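PDB 4C81: 2-c-methyl-d-erythritol 2,4-cyclodiphosphate synthase from Plasmodium falciparum, which catalyses, as an IspF enzyme of isoprenoid precursor biosynthesis, the ring closure that yields 2-C-methyl-D-erythritol 2,4-cyclodiphosphate with release of CMP. Local coordinates for residues I8-Q12 against G75-S79; D115-V119 against S150-V154. The protein carries 1 engineered substitution. All coordinates share one frame; numbering follows the deposited sequence.

Contact 1: I8-Q12 against G75-S79; sequences IRIGQ and GALGS
The guanidinium of Arg9 meets the backbone carbonyl of Ala76 edge-on: Arg9 NH1 gives a hydrogen bond to Ala76 O at 2.9 Å, and the acceptor lies only 11° out of the guanidinium plane. The bond is fairly straight, 161° at the hydrogen, and uses a lone pair in the carbonyl plane. With CG beside the backbone N (chi1 -78°) and the chain extended from CG to NE, the Arg9 side chain runs along this oxygen, its CD only 3.2 Å from Ala76 O. The side chain of Leu77 crosses that of Arg9 at about a right angle, Leu77 CD2 resting 4.0 Å from Arg9 CD. Farther along the strand, the Ala76 methyl sits against bare backbone, its CB 3.7 Å from Gly11 CA; a glycine here lets helix and strand approach closely. A CA-H...O contact lies beside it, from Ala76 CA to Ile10 O at 3.3 Å. The helix 64-77 thus packs its last turn on strand 9-21 of the central sheet, and Gly78, with positive phi, ends that helix in a Schellman motif. The other guanidinium nitrogens have partners too: NH2 binds the backbone oxygens Tyr5 O and, on the second subunit, Ser150 O, and NE makes a weak bond to the hydroxyl Tyr114 OH. One buried guanidinium therefore ties a helix C-terminus to the sheet and to a neighbouring subunit, and the three backbone carbonyls it binds, that of Ala76 at the negative end of the helix, would probably favour its positive charge.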
ATOM      1  N   ILE A   8     -14.373 -12.588  -2.860  1.00 24.55           N
ATOM      2  CA  ILE A   8     -13.950 -11.287  -2.349  0.50 17.43           C
ATOM      3  C   ILE A   8     -12.698 -10.813  -3.096  1.00 19.92           C
ATOM      4  O   ILE A   8     -11.796 -11.604  -3.377  1.00 18.17           O
ATOM      5  CB  ILE A   8     -13.709 -11.329  -0.814  0.50 14.93           C
ATOM      6  CG1 ILE A   8     -13.473  -9.919  -0.263  0.50 18.88           C
ATOM      7  CG2 ILE A   8     -12.544 -12.250  -0.466  0.50 27.84           C
ATOM      8  CD1 ILE A   8     -13.449  -9.859   1.249  0.50 23.80           C
ATOM      9  N   ARG A   9     -12.667  -9.522  -3.423  1.00 18.12           N
ATOM     10  CA  ARG A   9     -11.573  -8.931  -4.200  1.00 14.80           C
ATOM     11  C   ARG A   9     -10.962  -7.734  -3.482  1.00 14.74           C
ATOM     12  O   ARG A   9     -11.677  -6.900  -2.924  1.00 16.71           O
ATOM     13  CB  ARG A   9     -12.069  -8.498  -5.580  1.00 21.20           C
ATOM     14  CG  ARG A   9     -12.216  -9.653  -6.565  1.00 22.60           C
ATOM     15  CD  ARG A   9     -12.972  -9.245  -7.814  1.00 24.88           C
ATOM     16  NE  ARG A   9     -13.013 -10.329  -8.798  1.00 26.67           N
ATOM     17  CZ  ARG A   9     -12.056 -10.602  -9.688  1.00 26.41           C
ATOM     18  NH1 ARG A   9     -10.942  -9.874  -9.756  1.00 22.83           N
ATOM     19  NH2 ARG A   9     -12.215 -11.620 -10.528  1.00 28.83           N
ATOM     20  N   ILE A  10      -9.632  -7.678  -3.509  1.00 15.59           N
ATOM     21  CA  ILE A  10      -8.855  -6.559  -2.978  1.00 15.04           C
ATOM     22  C   ILE A  10      -8.367  -5.683  -4.127  1.00 16.28           C
ATOM     23  O   ILE A  10      -7.977  -6.178  -5.189  1.00 14.81           O
ATOM     24  CB  ILE A  10      -7.631  -7.058  -2.148  1.00 14.37           C
ATOM     25  CG1 ILE A  10      -6.907  -5.891  -1.462  1.00 16.06           C
ATOM     26  CG2 ILE A  10      -6.653  -7.826  -3.023  1.00 16.12           C
ATOM     27  CD1 ILE A  10      -5.871  -6.339  -0.455  1.00 17.89           C
ATOM     28  N   GLY A  11      -8.387  -4.372  -3.898  1.00 14.32           N
ATOM     29  CA  GLY A  11      -7.832  -3.417  -4.838  1.00 16.36           C
ATOM     30  C   GLY A  11      -7.024  -2.346  -4.137  1.00 14.83           C
ATOM     31  O   GLY A  11      -7.351  -1.939  -3.024  1.00 13.89           O
ATOM     32  N   GLN A  12      -5.953  -1.907  -4.791  1.00 16.38           N
ATOM     33  CA  GLN A  12      -5.173  -0.765  -4.336  1.00 13.54           C
ATOM     34  C   GLN A  12      -4.946   0.181  -5.502  1.00 12.39           C
ATOM     35  O   GLN A  12      -4.456  -0.226  -6.547  1.00 14.81           O
ATOM     36  CB  GLN A  12      -3.825  -1.200  -3.781  1.00 16.51           C
ATOM     37  CG  GLN A  12      -3.021  -0.047  -3.206  1.00 15.79           C
ATOM     38  CD  GLN A  12      -1.672  -0.471  -2.718  1.00 24.33           C
ATOM     39  OE1 GLN A  12      -0.784  -0.780  -3.512  1.00 21.51           O
ATOM     40  NE2 GLN A  12      -1.500  -0.491  -1.400  1.00 26.13           N
ATOM     41  N   GLY A  75      -8.590  -2.112 -10.431  1.00 16.80           N
ATOM     42  CA  GLY A  75      -7.577  -3.073 -10.019  1.00 21.44           C
ATOM     43  C   GLY A  75      -8.179  -4.301  -9.356  1.00 16.71           C
ATOM     44  O   GLY A  75      -7.799  -5.436  -9.656  1.00 18.60           O
ATOM     45  N   ALA A  76      -9.132  -4.074  -8.459  1.00 15.73           N
ATOM     46  CA  ALA A  76      -9.813  -5.160  -7.759  1.00 22.31           C
ATOM     47  C   ALA A  76     -10.510  -6.127  -8.719  1.00 15.47           C
ATOM     48  O   ALA A  76     -10.497  -7.337  -8.493  1.00 20.14           O
ATOM     49  CB  ALA A  76     -10.821  -4.595  -6.771  1.00 15.38           C
ATOM     50  N   LEU A  77     -11.099  -5.584  -9.782  1.00 20.42           N
ATOM     51  CA  LEU A  77     -11.877  -6.374 -10.737  1.00 17.57           C
ATOM     52  C   LEU A  77     -11.046  -6.917 -11.904  1.00 26.24           C
ATOM     53  O   LEU A  77     -11.557  -7.679 -12.729  1.00 26.82           O
ATOM     54  CB  LEU A  77     -13.042  -5.536 -11.273  1.00 16.34           C
ATOM     55  CG  LEU A  77     -14.107  -5.194 -10.230  1.00 16.03           C
ATOM     56  CD1 LEU A  77     -15.002  -4.054 -10.706  1.00 29.04           C
ATOM     57  CD2 LEU A  77     -14.933  -6.425  -9.875  1.00 21.74           C
ATOM     58  N   GLY A  78      -9.773  -6.536 -11.975  1.00 23.34           N
ATOM     59  CA  GLY A  78      -8.910  -6.971 -13.068  1.00 31.32           C
ATOM     60  C   GLY A  78      -9.144  -6.236 -14.375  1.00 33.13           C
ATOM     61  O   GLY A  78      -8.731  -6.710 -15.435  1.00 33.87           O
ATOM     62  N   SER A  79      -9.827  -5.095 -14.311  0.70 24.91           N
ATOM     63  CA  SER A  79     -10.091  -4.295 -15.500  0.70 27.14           C
ATOM     64  C   SER A  79      -8.845  -3.500 -15.856  0.70 35.02           C
ATOM     65  O   SER A  79      -7.949  -3.333 -15.029  0.70 47.89           O
ATOM     66  CB  SER A  79     -11.265  -3.341 -15.266  0.70 26.95           C
ATOM     67  OG  SER A  79     -12.467  -4.048 -15.020  0.70 43.81           O
TER

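Contact 2: D115-V119 against S150-V154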
ATOM      1  N   ASP A 115     -20.612  -5.573  -4.531  1.00 19.71           N
ATOM      2  CA  ASP A 115     -20.840  -4.392  -3.703  1.00 19.68           C
ATOM      3  C   ASP A 115     -19.483  -3.975  -3.165  1.00 23.18           C
ATOM      4  O   ASP A 115     -18.593  -4.810  -3.039  1.00 23.17           O
ATOM      5  CB  ASP A 115     -21.746  -4.714  -2.513  1.00 28.89           C
ATOM      6  CG  ASP A 115     -23.173  -5.013  -2.919  1.00 46.57           C
ATOM      7  OD1 ASP A 115     -23.737  -4.252  -3.729  1.00 36.78           O
ATOM      8  OD2 ASP A 115     -23.735  -6.003  -2.405  1.00 36.81           O
ATOM      9  N   ILE A 116     -19.329  -2.696  -2.848  1.00 21.53           N
ATOM     10  CA  ILE A 116     -18.155  -2.236  -2.105  1.00 19.15           C
ATOM     11  C   ILE A 116     -18.320  -2.651  -0.650  1.00 22.01           C
ATOM     12  O   ILE A 116     -19.400  -2.498  -0.077  1.00 25.72           O
ATOM     13  CB  ILE A 116     -17.977  -0.704  -2.195  1.00 18.41           C
ATOM     14  CG1 ILE A 116     -17.619  -0.299  -3.627  1.00 20.88           C
ATOM     15  CG2 ILE A 116     -16.880  -0.221  -1.231  1.00 17.87           C
ATOM     16  CD1 ILE A 116     -17.574   1.200  -3.859  1.00 22.35           C
ATOM     17  N   GLY A 117     -17.256  -3.197  -0.064  1.00 18.14           N
ATOM     18  CA  GLY A 117     -17.221  -3.460   1.368  1.00 23.17           C
ATOM     19  C   GLY A 117     -16.895  -2.155   2.059  1.00 19.64           C
ATOM     20  O   GLY A 117     -17.786  -1.412   2.465  1.00 21.63           O
ATOM     21  N   ASN A 118     -15.604  -1.867   2.183  1.00 17.01           N
ATOM     22  CA  ASN A 118     -15.156  -0.555   2.634  1.00 14.55           C
ATOM     23  C   ASN A 118     -13.960  -0.084   1.820  1.00 15.93           C
ATOM     24  O   ASN A 118     -13.350  -0.866   1.092  1.00 16.80           O
ATOM     25  CB  ASN A 118     -14.806  -0.572   4.122  1.00 15.63           C
ATOM     26  CG  ASN A 118     -13.495  -1.269   4.401  1.00 17.38           C
ATOM     27  OD1 ASN A 118     -13.305  -2.423   4.025  1.00 17.29           O
ATOM     28  ND2 ASN A 118     -12.575  -0.563   5.046  1.00 18.49           N
ATOM     29  N   VAL A 119     -13.670   1.210   1.925  1.00 18.00           N
ATOM     30  CA  VAL A 119     -12.496   1.810   1.300  1.00 17.72           C
ATOM     31  C   VAL A 119     -11.731   2.592   2.376  1.00 19.83           C
ATOM     32  O   VAL A 119     -12.340   3.250   3.227  1.00 17.59           O
ATOM     33  CB  VAL A 119     -12.876   2.719   0.104  1.00 25.52           C
ATOM     34  CG1 VAL A 119     -13.678   3.929   0.560  1.00 25.49           C
ATOM     35  CG2 VAL A 119     -11.629   3.150  -0.658  1.00 19.80           C
ATOM     36  N   SER A 150     -20.199   5.221   6.523  1.00 26.52           N
ATOM     37  CA  SER A 150     -19.545   4.260   7.415  1.00 30.06           C
ATOM     38  C   SER A 150     -18.633   3.267   6.685  1.00 24.66           C
ATOM     39  O   SER A 150     -17.871   2.542   7.328  1.00 25.49           O
ATOM     40  CB  SER A 150     -20.591   3.482   8.223  1.00 33.59           C
ATOM     41  OG  SER A 150     -21.312   2.581   7.398  1.00 28.81           O
ATOM     42  N   GLN A 151     -18.724   3.224   5.356  1.00 23.57           N
ATOM     43  CA  GLN A 151     -17.862   2.370   4.537  1.00 24.15           C
ATOM     44  C   GLN A 151     -16.613   3.091   4.020  1.00 17.18           C
ATOM     45  O   GLN A 151     -15.859   2.511   3.238  1.00 17.76           O
ATOM     46  CB  GLN A 151     -18.650   1.824   3.344  1.00 23.09           C
ATOM     47  CG  GLN A 151     -19.793   0.908   3.739  1.00 19.37           C
ATOM     48  CD  GLN A 151     -20.731   0.607   2.586  1.00 21.08           C
ATOM     49  OE1 GLN A 151     -21.790   1.221   2.464  1.00 24.09           O
ATOM     50  NE2 GLN A 151     -20.348  -0.333   1.735  1.00 22.62           N
ATOM     51  N   ILE A 152     -16.403   4.338   4.446  1.00 18.58           N
ATOM     52  CA  ILE A 152     -15.322   5.184   3.917  1.00 19.84           C
ATOM     53  C   ILE A 152     -14.420   5.734   5.027  1.00 27.49           C
ATOM     54  O   ILE A 152     -14.900   6.241   6.042  1.00 21.61           O
ATOM     55  CB  ILE A 152     -15.892   6.385   3.132  1.00 19.44           C
ATOM     56  CG1 ILE A 152     -16.846   5.910   2.032  1.00 20.26           C
ATOM     57  CG2 ILE A 152     -14.765   7.219   2.530  1.00 24.29           C
ATOM     58  CD1 ILE A 152     -17.641   7.035   1.401  1.00 24.40           C
ATOM     59  N   SER A 153     -13.110   5.625   4.814  1.00 17.14           N
ATOM     60  CA  SER A 153     -12.109   6.268   5.655  1.00 17.47           C
ATOM     61  C   SER A 153     -11.178   7.076   4.764  1.00 18.05           C
ATOM     62  O   SER A 153     -10.756   6.599   3.709  1.00 18.08           O
ATOM     63  CB  SER A 153     -11.296   5.228   6.417  1.00 18.80           C
ATOM     64  OG  SER A 153     -10.149   5.809   7.010  1.00 20.96           O
ATOM     65  N   VAL A 154     -10.875   8.300   5.190  1.00 15.55           N
ATOM     66  CA  VAL A 154      -9.850   9.119   4.546  1.00 18.46           C
ATOM     67  C   VAL A 154      -8.970   9.756   5.622  1.00 20.43           C
ATOM     68  O   VAL A 154      -9.474  10.345   6.584  1.00 21.03           O
ATOM     69  CB  VAL A 154     -10.455  10.190   3.612  1.00 25.23           C
ATOM     70  CG1 VAL A 154     -11.322  11.174   4.384  1.00 27.62           C
ATOM     71  CG2 VAL A 154      -9.346  10.917   2.856  1.00 23.10           C
TER
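Gln151 grips the edge of strand 114-124 through both its side chain and its backbone. Its amide NE2 donates to Gly117 O at 2.9 Å and 166°, the acceptor lying in the amide plane of Gln151 while the donor is tilted 24° from the Gly117 carbonyl plane. The side chain, extended beyond CG, brushes the same oxygen on its way, with Gln151 CG 3.3 Å from Gly117 O. At the other end of the amide, OE1 takes a hydrogen bond from Asp148 N, so both ends of the group are held and its rotation is fixed. The backbone bonds follow: Val119 N to Gln151 O at 2.9 Å, nearly along the C=O axis, and Ser153 N to Val119 O at 3.0 Å. These two flank Ile152 in the parallel bridge that pairs it with Val119. Strands 114-124 and 152-157 are joined through helix 130-145 as a beta-alpha-beta unit, and the parallel pairing starts here, straight after the 3-10 turn at 150-151. Backbone at Gly117 departs from regular strand geometry (psi -86°), and its carbonyl is the one that the Gln151 amide takes up. Val119 and Ile152 extend their side chains to the same face of the sheet, where Val119 CG1 touches Ile152 CG2 at 4.0 Å. Beyond them Ile152 packs on Ile141 of the crossover helix and Val119 on Ile177 of strand 170-181. Asn118 CB lies 3.4 Å from Gln151 O, but the polar end of the side chain goes elsewhere: ND2 binds Ile10 O of the third subunit; Ser153 OG is hydrogen-bonded to Asp120.

How the contacts relate
Within one chain contacts 1 and 2 lie about 14 Å apart between centres, with nearest atoms about 7 Å apart, and do not touch, yet both rest on one five-strand sheet, where strand 170-181 runs between strands 9-21 and 114-124. Across a subunit boundary of the trimer they do meet: segment 8-12 of one subunit faces Asn118 and Ser150 of the next. Each lies at some remove from nucleotide: Gly78 is about 13 Å from a bound CDP, and Ser153 is about 11 Å from a bound CDP, not necessarily the same one. Strand 9-21 goes on from contact 1 to Asp15 and His17, which bind zinc and line the CDP pocket, and Asp81 of the pocket closely follows segment 75-79.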